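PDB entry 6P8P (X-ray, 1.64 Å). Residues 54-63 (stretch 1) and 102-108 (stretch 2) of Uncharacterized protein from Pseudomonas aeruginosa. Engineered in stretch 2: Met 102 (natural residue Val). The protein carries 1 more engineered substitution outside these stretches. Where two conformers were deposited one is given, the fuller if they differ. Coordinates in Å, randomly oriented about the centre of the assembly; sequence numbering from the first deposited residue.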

# COMPACT_ATOMS: atom_id res chain seq x y z
N GLN A 54 10.96 -5.27 -1.51
CA GLN A 54 12.07 -5.50 -2.46
C GLN A 54 11.61 -6.27 -3.69
O GLN A 54 12.42 -6.92 -4.38
CB GLN A 54 13.26 -6.21 -1.81
CG GLN A 54 13.82 -5.47 -0.62
CD GLN A 54 15.20 -5.93 -0.20
OE1 GLN A 54 15.78 -6.84 -0.78
NE2 GLN A 54 15.73 -5.29 0.81
N ALA A 55 10.34 -6.12 -4.04
CA ALA A 55 9.84 -6.81 -5.22
C ALA A 55 10.61 -6.43 -6.48
O ALA A 55 10.82 -7.32 -7.32
CB ALA A 55 8.35 -6.56 -5.41
N PRO A 56 11.03 -5.16 -6.69
CA PRO A 56 11.74 -4.84 -7.93
C PRO A 56 13.25 -5.09 -7.89
O PRO A 56 13.98 -4.56 -8.73
CB PRO A 56 11.44 -3.36 -8.16
CG PRO A 56 10.39 -2.97 -7.12
CD PRO A 56 10.57 -3.95 -5.97
N LYS A 57 13.74 -5.86 -6.92
CA LYS A 57 15.18 -6.11 -6.88
C LYS A 57 15.62 -6.96 -8.07
O LYS A 57 16.66 -6.69 -8.69
CB LYS A 57 15.56 -6.80 -5.57
CG LYS A 57 17.07 -7.07 -5.46
CD LYS A 57 17.44 -7.82 -4.19
CE LYS A 57 18.91 -8.27 -4.28
NZ LYS A 57 19.45 -8.81 -3.01
N SER A 58 14.88 -8.04 -8.36
CA SER A 58 15.27 -8.98 -9.39
C SER A 58 14.24 -9.14 -10.50
O SER A 58 14.45 -9.94 -11.41
CB SER A 58 15.57 -10.36 -8.79
OG SER A 58 16.64 -10.24 -7.87
N ALA A 59 13.13 -8.40 -10.44
CA ALA A 59 12.08 -8.44 -11.41
C ALA A 59 11.73 -6.97 -11.62
O ALA A 59 11.41 -6.29 -10.65
CB ALA A 59 10.86 -9.22 -10.95
N PRO A 60 11.74 -6.47 -12.84
CA PRO A 60 11.59 -5.01 -13.03
C PRO A 60 10.14 -4.53 -12.99
O PRO A 60 9.20 -5.26 -13.30
CB PRO A 60 12.21 -4.76 -14.41
CG PRO A 60 11.98 -6.08 -15.15
CD PRO A 60 12.10 -7.16 -14.10
N ILE A 61 9.98 -3.29 -12.56
CA ILE A 61 8.81 -2.50 -12.92
C ILE A 61 8.90 -2.20 -14.41
O ILE A 61 9.94 -1.75 -14.90
CB ILE A 61 8.77 -1.20 -12.10
CG1 ILE A 61 8.57 -1.52 -10.64
CG2 ILE A 61 7.67 -0.30 -12.67
CD1 ILE A 61 8.95 -0.38 -9.69
N VAL A 62 7.86 -2.54 -15.17
CA VAL A 62 7.92 -2.40 -16.63
C VAL A 62 6.87 -1.43 -17.12
O VAL A 62 5.67 -1.68 -16.95
CB VAL A 62 7.77 -3.74 -17.35
CG1 VAL A 62 7.90 -3.51 -18.86
CG2 VAL A 62 8.80 -4.73 -16.86
N ALA A 63 7.31 -0.35 -17.76
CA ALA A 63 6.42 0.58 -18.42
C ALA A 63 6.43 0.29 -19.92
O ALA A 63 7.50 0.05 -20.50
CB ALA A 63 6.87 2.02 -18.18
N MET A 102 1.71 -0.27 -17.14
CA MET A 102 2.78 -0.53 -16.19
C MET A 102 2.53 -1.86 -15.50
O MET A 102 1.40 -2.15 -15.09
CB MET A 102 2.91 0.58 -15.14
CG MET A 102 3.52 1.84 -15.63
SD MET A 102 3.85 2.94 -14.28
CE MET A 102 5.06 1.99 -13.33
N SER A 103 3.59 -2.65 -15.36
CA SER A 103 3.50 -3.97 -14.74
C SER A 103 4.42 -3.99 -13.53
O SER A 103 5.64 -3.89 -13.68
CB SER A 103 3.87 -5.09 -15.71
OG SER A 103 3.83 -6.32 -15.00
N LEU A 104 3.84 -4.09 -12.36
CA LEU A 104 4.57 -4.10 -11.11
C LEU A 104 4.85 -5.52 -10.65
O LEU A 104 3.91 -6.34 -10.57
CB LEU A 104 3.77 -3.38 -10.03
CG LEU A 104 3.22 -1.98 -10.33
CD1 LEU A 104 2.55 -1.41 -9.09
CD2 LEU A 104 4.32 -1.04 -10.80
N PRO A 105 6.09 -5.83 -10.28
CA PRO A 105 6.39 -7.15 -9.73
C PRO A 105 5.82 -7.28 -8.33
O PRO A 105 5.85 -6.35 -7.52
CB PRO A 105 7.94 -7.20 -9.74
CG PRO A 105 8.32 -5.74 -9.49
CD PRO A 105 7.25 -4.92 -10.24
N CYS A 106 5.35 -8.48 -8.04
CA CYS A 106 4.69 -8.74 -6.78
C CYS A 106 4.84 -10.19 -6.36
O CYS A 106 4.63 -11.08 -7.18
CB CYS A 106 3.21 -8.38 -6.92
SG CYS A 106 2.18 -8.69 -5.44
N PRO A 107 5.18 -10.45 -5.10
CA PRO A 107 5.23 -11.85 -4.64
C PRO A 107 3.88 -12.51 -4.84
O PRO A 107 2.83 -11.92 -4.58
CB PRO A 107 5.58 -11.73 -3.15
CG PRO A 107 6.05 -10.33 -2.94
CD PRO A 107 5.41 -9.50 -4.01
N LYS A 108 3.89 -13.75 -5.35
CA LYS A 108 2.65 -14.39 -5.75
C LYS A 108 1.64 -14.41 -4.61
O LYS A 108 0.44 -14.24 -4.85
CB LYS A 108 2.92 -15.81 -6.26
CG LYS A 108 1.71 -16.47 -6.92
CD LYS A 108 2.07 -17.87 -7.47
CE LYS A 108 0.82 -18.58 -7.99
NZ LYS A 108 1.08 -20.03 -8.22

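A short antiparallel β-pairing, locked by two backbone hydrogen bonds at Val 62 and Ser 103, gives way to an apolar packing of loop residues around the ring of Pro 105. The strands 61-63 and 102-106 run at 176° to each other. Val 62 N donates to Ser 103 O (3.0 Å, nearly straight at 168°), and Ser 103 N returns a bond to Val 62 O (2.8 Å). Each acceptor also receives a CA-H contact: Met 102 CA lies 3.2 Å from Val 62 O, and Ile 61 CA lies 3.5 Å from Ser 103 O. The next pair, Ala 63 with Met 102, is non-hydrogen-bonded, with Ala 63 CA 4.4 Å from Met 102 CA.

Val 62 and Ser 103 share one face of the sheet, with Val 62 CB 4.4 Å from Ser 103 CB; Ser 103 OG is hydrogen-bonded elsewhere in the structure. On the face of Ala 63 and Met 102, the small methyl Ala 63 CB sits 4.2 Å from Met 102 CG. The engineered Met 102 (m, t, p) brings its CE to 3.5 Å from Ile 61 CG2, which also meets Leu 104 CD2 at 3.9 Å. Leu 104 starts away from stretch 1, but its end comes nearer.

Pro 105 gives up the most surface, 103 of the 432 Å² buried in total. Having no N-H, it cannot extend the ladder as a backbone donor, and its compact ring instead offers carbons to several neighbours: Pro 105 CD to Ile 61 CG1 (3.7 Å), Pro 105 CG to Pro 56 CB (4.1 Å), Pro 105 CB to Ala 59 CB (3.8 Å). Ala 55, pointing toward stretch 2, sets its CB 4.2 Å from Pro 105 CG and 3.3 Å from Pro 105 O, a carbonyl buried here without a polar partner.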